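Local coordinates for protein cell divisionFtsK/SpoIIIE (Thermomonospora curvata, PDB 4NH0) that is the FtsK/SpoIIIE-type ATPase EccC of an ESX (type VII) secretion system exporting EsxA and EsxB, has weak ATPase activity and may be the translocase subunit, at residues Ser474-Arg480 with Asn505-Ala511; Ile282-Ala286 with Val516-Ala521. All blocks are in the same frame, centred on the assembly; numbering follows the deposited sequence.

Contact 1: Ser474-Arg480 with Asn505-Ala511; sequences SYRIGLR and NGYLKFA
Strands 474-479 and 505-510 run antiparallel in the first ATPase domain, their axes 4.5 Å apart at closest and 158° between directions. Register follows from four backbone bonds. Arg476 N to Lys509 O is 2.9 Å and Lys509 N to Arg476 O 3.0 Å; Gly478 N to Tyr507 O is 3.1 Å and Tyr507 N to Gly478 O 2.8 Å. Between these hydrogen-bonded pairs sits the non-hydrogen-bonded pair Ile477/Leu508 (CA-CA 4.8 Å), where Ile477 (m, t) and Leu508 (chi1 t, chi2 -90°) bring CG1 and CD2 within 3.6 Å. Their face also carries Tyr475, whose p rotamer swings the ring away from the partner strand, and Phe510 (chi1 157°). On the opposite face, Tyr507 (m, chi2 -92°) keeps Gly478 O at its ring edge, close to the ring plane. Arg476 (m, t, t) extends away to a salt bridge with Asp470, while Lys509 (t, p, t) also leads away. At the far end, Leu479 (m, t) holds CD2 3.8 Å from Gly506 CA and 3.5 Å from Asn505 O; an ideal CB on Gly506 would lie only 2.4 Å from Leu479 CD2, so a side chain there would clash with this rotamer. Arg480 (t, t, p) reaches Thr313 O in the predicted ATP-binding loop. The pairing belongs to the antiparallel part of a P-loop NTPase sheet: strand 473-479 also bonds in parallel to strand 306-310, Ile477 and Leu479 touch Leu320 and Lys317 of helix 317-329, and Leu508 packs on Leu291 of strand 290-294.

Contact 2: Ile282-Ala286 with Val516-Ala521; sequences IGLDA and VRFKAA
In the antiparallel extension of this P-loop NTPase sheet, strand 282-284 pairs with strand 518-520, the axes 4.7 Å apart and strongly twisted at 131°. Leu284 and Lys519 form the hydrogen-bonded pair (CA-CA 5.5 Å): Lys519 N gives a 2.9 Å bond to Leu284 O, but the return bond from Leu284 N to Lys519 O is weak at 3.3 Å. Next along, Gly283 and Ala520 make the non-hydrogen-bonded pair, CA atoms 4.2 Å apart; an ideal CB on Gly283 would clash with Lys519 O at 2.2 Å. Ala521 N then donates to Ile282 O over 2.9 Å; this bond is not reciprocated, since Ile282 N and Ala521 O lie 7.8 Å apart, and Ala521 O accepts instead from Thr323 OG1. Ile282 departs from extended geometry (phi/psi -116/-14°), and since both it and Gly283 bond to Leu291, the kink is consistent with a classic beta bulge against strand 290-294. Carbonyls also take CA-H...O contacts: Ala520 CA to Ile282 O and Gly283 CA to Lys519 O, each 3.3 Å, and Asp285 CA to Arg517 O, 3.6 Å. Polar ends are satisfied beyond the pairing. Asp285 (chi1 p) places OD1 as acceptor for Gly288 N, three residues on, Arg517, extended with all four chi angles near 180°, gives NH2 to Asn505 OD1, and Lys519 NZ reaches Pro503 O. Phe518 (p, chi2 97°) turns a ring face to Ile282 (p, t), whose CD1 lies 4.2 Å from the ring centroid and 22° off its normal, a CH-pi contact.

From the N terminus, segment 282-286 comes first; the chain then runs through most of the first ATPase domain, including strand 306-310 and the predicted ATP-binding loop, before 516-521 returns to pair with it; contact 2 thus closes a loop with 229 intervening residues. Contact 1 is nested inside, closing a shorter loop of 24 residues between 474-480 and 505-511. Strands 505-510 and 518-520 follow each other in the chain and adjoin in the sheet, with Gly506 O 2.9 Å from Phe518 N, a probable hydrogen bond. The order 279-284, 518-520, 505-510, 473-479 therefore joins N-terminal strand 279-284 to the parallel part of the sheet, which begins at 473-479 and continues with 306-310.

Contact 1: Ser474-Arg480 with Asn505-Ala511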
loop_
_atom_site.group_PDB
_atom_site.type_symbol
_atom_site.label_atom_id
_atom_site.label_comp_id
_atom_site.label_asym_id
_atom_site.label_seq_id
_atom_site.Cartn_x
_atom_site.Cartn_y
_atom_site.Cartn_z
ATOM N N SER A 474 41.097 17.917 24.240
ATOM C CA SER A 474 42.378 18.557 24.505
ATOM C C SER A 474 42.213 19.976 25.032
ATOM O O SER A 474 42.462 20.240 26.207
ATOM C CB SER A 474 43.235 18.566 23.242
ATOM O OG SER A 474 43.280 17.278 22.652
ATOM N N TYR A 475 41.799 20.892 24.162
ATOM C CA TYR A 475 41.629 22.283 24.565
ATOM C C TYR A 475 40.272 22.502 25.215
ATOM O O TYR A 475 39.300 21.825 24.887
ATOM C CB TYR A 475 41.805 23.226 23.369
ATOM C CG TYR A 475 40.775 23.076 22.266
ATOM C CD1 TYR A 475 40.936 22.132 21.263
ATOM C CD2 TYR A 475 39.658 23.899 22.215
ATOM C CE1 TYR A 475 40.010 22.000 20.249
ATOM C CE2 TYR A 475 38.723 23.773 21.204
ATOM C CZ TYR A 475 38.905 22.821 20.225
ATOM O OH TYR A 475 37.981 22.689 19.216
ATOM N N ARG A 476 40.214 23.443 26.151
ATOM C CA ARG A 476 38.979 23.734 26.863
ATOM C C ARG A 476 38.768 25.238 26.985
ATOM O O ARG A 476 39.600 25.945 27.551
ATOM C CB ARG A 476 38.995 23.082 28.249
ATOM C CG ARG A 476 38.965 21.561 28.220
ATOM C CD ARG A 476 38.934 20.971 29.618
ATOM N NE ARG A 476 38.975 19.513 29.610
ATOM C CZ ARG A 476 39.073 18.755 30.697
ATOM N NH1 ARG A 476 39.138 19.313 31.900
ATOM N NH2 ARG A 476 39.105 17.435 30.583
ATOM N N ILE A 477 37.659 25.720 26.438
ATOM C CA ILE A 477 37.328 27.136 26.512
ATOM C C ILE A 477 36.239 27.371 27.548
ATOM O O ILE A 477 35.100 26.938 27.375
ATOM C CB ILE A 477 36.861 27.687 25.155
ATOM C CG1 ILE A 477 37.966 27.538 24.111
ATOM C CG2 ILE A 477 36.452 29.143 25.285
ATOM C CD1 ILE A 477 37.639 28.172 22.782
ATOM N N GLY A 478 36.594 28.059 28.626
ATOM C CA GLY A 478 35.658 28.312 29.702
ATOM C C GLY A 478 35.241 29.764 29.805
ATOM O O GLY A 478 36.005 30.608 30.271
ATOM N N LEU A 479 34.023 30.056 29.364
ATOM C CA LEU A 479 33.444 31.376 29.557
ATOM C C LEU A 479 32.875 31.468 30.966
ATOM O O LEU A 479 33.203 30.650 31.823
ATOM C CB LEU A 479 32.359 31.653 28.517
ATOM C CG LEU A 479 32.783 31.501 27.056
ATOM C CD1 LEU A 479 31.651 31.900 26.129
ATOM C CD2 LEU A 479 34.026 32.325 26.773
ATOM N N ARG A 480 32.022 32.456 31.209
ATOM C CA ARG A 480 31.412 32.603 32.524
ATOM C C ARG A 480 30.466 31.442 32.811
ATOM O O ARG A 480 29.420 31.311 32.175
ATOM C CB ARG A 480 30.668 33.933 32.633
ATOM C CG ARG A 480 29.999 34.147 33.978
ATOM C CD ARG A 480 29.432 35.548 34.098
ATOM N NE ARG A 480 28.564 35.879 32.972
ATOM C CZ ARG A 480 27.334 35.403 32.815
ATOM N NH1 ARG A 480 26.826 34.566 33.707
ATOM N NH2 ARG A 480 26.614 35.759 31.760
ATOM N N ASN A 505 34.246 37.577 27.825
ATOM C CA ASN A 505 35.357 37.144 28.663
ATOM C C ASN A 505 35.361 35.635 28.876
ATOM O O ASN A 505 34.306 35.012 28.980
ATOM C CB ASN A 505 35.314 37.863 30.011
ATOM C CG ASN A 505 35.488 39.364 29.875
ATOM O OD1 ASN A 505 36.600 39.881 29.965
ATOM N ND2 ASN A 505 34.386 40.069 29.656
ATOM N N GLY A 506 36.554 35.054 28.940
ATOM C CA GLY A 506 36.696 33.625 29.143
ATOM C C GLY A 506 38.142 33.200 29.303
ATOM O O GLY A 506 39.054 34.013 29.169
ATOM N N TYR A 507 38.349 31.920 29.597
ATOM C CA TYR A 507 39.693 31.372 29.738
ATOM C C TYR A 507 39.956 30.302 28.683
ATOM O O TYR A 507 39.030 29.821 28.031
ATOM C CB TYR A 507 39.896 30.788 31.137
ATOM C CG TYR A 507 39.924 31.820 32.242
ATOM C CD1 TYR A 507 41.121 32.379 32.667
ATOM C CD2 TYR A 507 38.753 32.228 32.865
ATOM C CE1 TYR A 507 41.151 33.320 33.678
ATOM C CE2 TYR A 507 38.774 33.168 33.877
ATOM C CZ TYR A 507 39.975 33.712 34.279
ATOM O OH TYR A 507 40.000 34.649 35.285
ATOM N N LEU A 508 41.222 29.934 28.526
ATOM C CA LEU A 508 41.614 28.925 27.550
ATOM C C LEU A 508 42.697 28.026 28.134
ATOM O O LEU A 508 43.851 28.433 28.261
ATOM C CB LEU A 508 42.098 29.592 26.256
ATOM C CG LEU A 508 42.411 28.748 25.014
ATOM C CD1 LEU A 508 43.863 28.296 24.990
ATOM C CD2 LEU A 508 41.480 27.554 24.916
ATOM N N LYS A 509 42.321 26.805 28.494
ATOM C CA LYS A 509 43.269 25.863 29.073
ATOM C C LYS A 509 43.632 24.767 28.082
ATOM O O LYS A 509 42.776 24.256 27.363
ATOM C CB LYS A 509 42.701 25.240 30.351
ATOM C CG LYS A 509 43.752 24.568 31.227
ATOM C CD LYS A 509 44.415 25.582 32.143
ATOM C CE LYS A 509 45.569 24.987 32.934
ATOM N NZ LYS A 509 45.475 23.508 33.056
ATOM N N PHE A 510 44.913 24.417 28.047
ATOM C CA PHE A 510 45.381 23.300 27.240
ATOM C C PHE A 510 46.537 22.585 27.927
ATOM O O PHE A 510 47.545 23.202 28.269
ATOM C CB PHE A 510 45.804 23.769 25.846
ATOM C CG PHE A 510 46.772 22.841 25.165
ATOM C CD1 PHE A 510 46.429 21.523 24.904
ATOM C CD2 PHE A 510 48.025 23.289 24.782
ATOM C CE1 PHE A 510 47.321 20.670 24.284
ATOM C CE2 PHE A 510 48.919 22.441 24.156
ATOM C CZ PHE A 510 48.565 21.130 23.906
ATOM N N ALA A 511 46.369 21.280 28.120
ATOM C CA ALA A 511 47.377 20.415 28.730
ATOM C C ALA A 511 47.850 20.928 30.092
ATOM O O ALA A 511 47.054 21.063 31.019
ATOM C CB ALA A 511 48.558 20.238 27.784
#

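Contact 2: Ile282-Ala286 with Val516-Ala521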
loop_
_atom_site.group_PDB
_atom_site.type_symbol
_atom_site.label_atom_id
_atom_site.label_comp_id
_atom_site.label_asym_id
_atom_site.label_seq_id
_atom_site.Cartn_x
_atom_site.Cartn_y
_atom_site.Cartn_z
ATOM N N ILE A 282 40.753 34.214 18.061
ATOM C CA ILE A 282 39.396 34.300 18.585
ATOM C C ILE A 282 39.210 35.565 19.413
ATOM O O ILE A 282 38.085 35.957 19.716
ATOM C CB ILE A 282 39.043 33.076 19.447
ATOM C CG1 ILE A 282 39.949 33.010 20.677
ATOM C CG2 ILE A 282 39.152 31.800 18.630
ATOM C CD1 ILE A 282 39.688 31.813 21.564
ATOM N N GLY A 283 40.319 36.201 19.773
ATOM C CA GLY A 283 40.276 37.412 20.570
ATOM C C GLY A 283 41.645 37.842 21.061
ATOM O O GLY A 283 42.668 37.374 20.563
ATOM N N LEU A 284 41.659 38.735 22.045
ATOM C CA LEU A 284 42.902 39.270 22.590
ATOM C C LEU A 284 43.091 38.850 24.042
ATOM O O LEU A 284 42.116 38.683 24.770
ATOM C CB LEU A 284 42.913 40.794 22.484
ATOM C CG LEU A 284 42.709 41.382 21.089
ATOM C CD1 LEU A 284 42.400 42.865 21.174
ATOM C CD2 LEU A 284 43.935 41.142 20.229
ATOM N N ASP A 285 44.341 38.684 24.462
ATOM C CA ASP A 285 44.622 38.354 25.854
ATOM C C ASP A 285 44.774 39.619 26.691
ATOM O O ASP A 285 44.358 40.700 26.276
ATOM C CB ASP A 285 45.875 37.475 25.972
ATOM C CG ASP A 285 47.118 38.121 25.377
ATOM O OD1 ASP A 285 47.119 39.344 25.127
ATOM O OD2 ASP A 285 48.110 37.394 25.167
ATOM N N ALA A 286 45.376 39.478 27.866
ATOM C CA ALA A 286 45.561 40.604 28.772
ATOM C C ALA A 286 46.570 41.607 28.222
ATOM O O ALA A 286 46.336 42.814 28.253
ATOM C CB ALA A 286 46.000 40.111 30.140
ATOM N N VAL A 516 44.781 31.190 30.016
ATOM C CA VAL A 516 44.952 32.462 29.335
ATOM C C VAL A 516 43.606 33.160 29.221
ATOM O O VAL A 516 42.798 32.821 28.359
ATOM C CB VAL A 516 45.561 32.289 27.930
ATOM C CG1 VAL A 516 45.731 33.641 27.258
ATOM C CG2 VAL A 516 46.894 31.564 28.008
ATOM N N ARG A 517 43.356 34.121 30.103
ATOM C CA ARG A 517 42.126 34.892 30.021
ATOM C C ARG A 517 42.154 35.760 28.777
ATOM O O ARG A 517 43.155 36.417 28.489
ATOM C CB ARG A 517 41.916 35.762 31.261
ATOM C CG ARG A 517 40.763 36.744 31.098
ATOM C CD ARG A 517 40.295 37.336 32.413
ATOM N NE ARG A 517 39.259 38.341 32.193
ATOM C CZ ARG A 517 38.612 38.978 33.164
ATOM N NH1 ARG A 517 38.890 38.715 34.433
ATOM N NH2 ARG A 517 37.685 39.877 32.865
ATOM N N PHE A 518 41.053 35.753 28.039
ATOM C CA PHE A 518 40.958 36.526 26.815
ATOM C C PHE A 518 39.621 37.231 26.718
ATOM O O PHE A 518 38.791 37.143 27.622
ATOM C CB PHE A 518 41.152 35.627 25.595
ATOM C CG PHE A 518 40.044 34.629 25.395
ATOM C CD1 PHE A 518 39.003 34.894 24.521
ATOM C CD2 PHE A 518 40.046 33.428 26.081
ATOM C CE1 PHE A 518 37.986 33.980 24.337
ATOM C CE2 PHE A 518 39.032 32.510 25.900
ATOM C CZ PHE A 518 38.001 32.786 25.027
ATOM N N LYS A 519 39.419 37.927 25.608
ATOM C CA LYS A 519 38.125 38.512 25.319
ATOM C C LYS A 519 37.798 38.334 23.844
ATOM O O LYS A 519 38.492 38.859 22.975
ATOM C CB LYS A 519 38.095 39.986 25.704
ATOM C CG LYS A 519 36.691 40.475 25.894
ATOM C CD LYS A 519 36.615 41.847 26.502
ATOM C CE LYS A 519 35.166 42.167 26.766
ATOM N NZ LYS A 519 34.324 41.627 25.665
ATOM N N ALA A 520 36.736 37.584 23.572
ATOM C CA ALA A 520 36.391 37.200 22.209
ATOM C C ALA A 520 36.037 38.394 21.332
ATOM O O ALA A 520 35.483 39.386 21.803
ATOM C CB ALA A 520 35.242 36.207 22.224
ATOM N N ALA A 521 36.367 38.285 20.050
ATOM C CA ALA A 521 35.983 39.288 19.069
ATOM C C ALA A 521 34.537 39.066 18.654
ATOM O O ALA A 521 33.955 38.024 18.953
ATOM C CB ALA A 521 36.901 39.233 17.860
#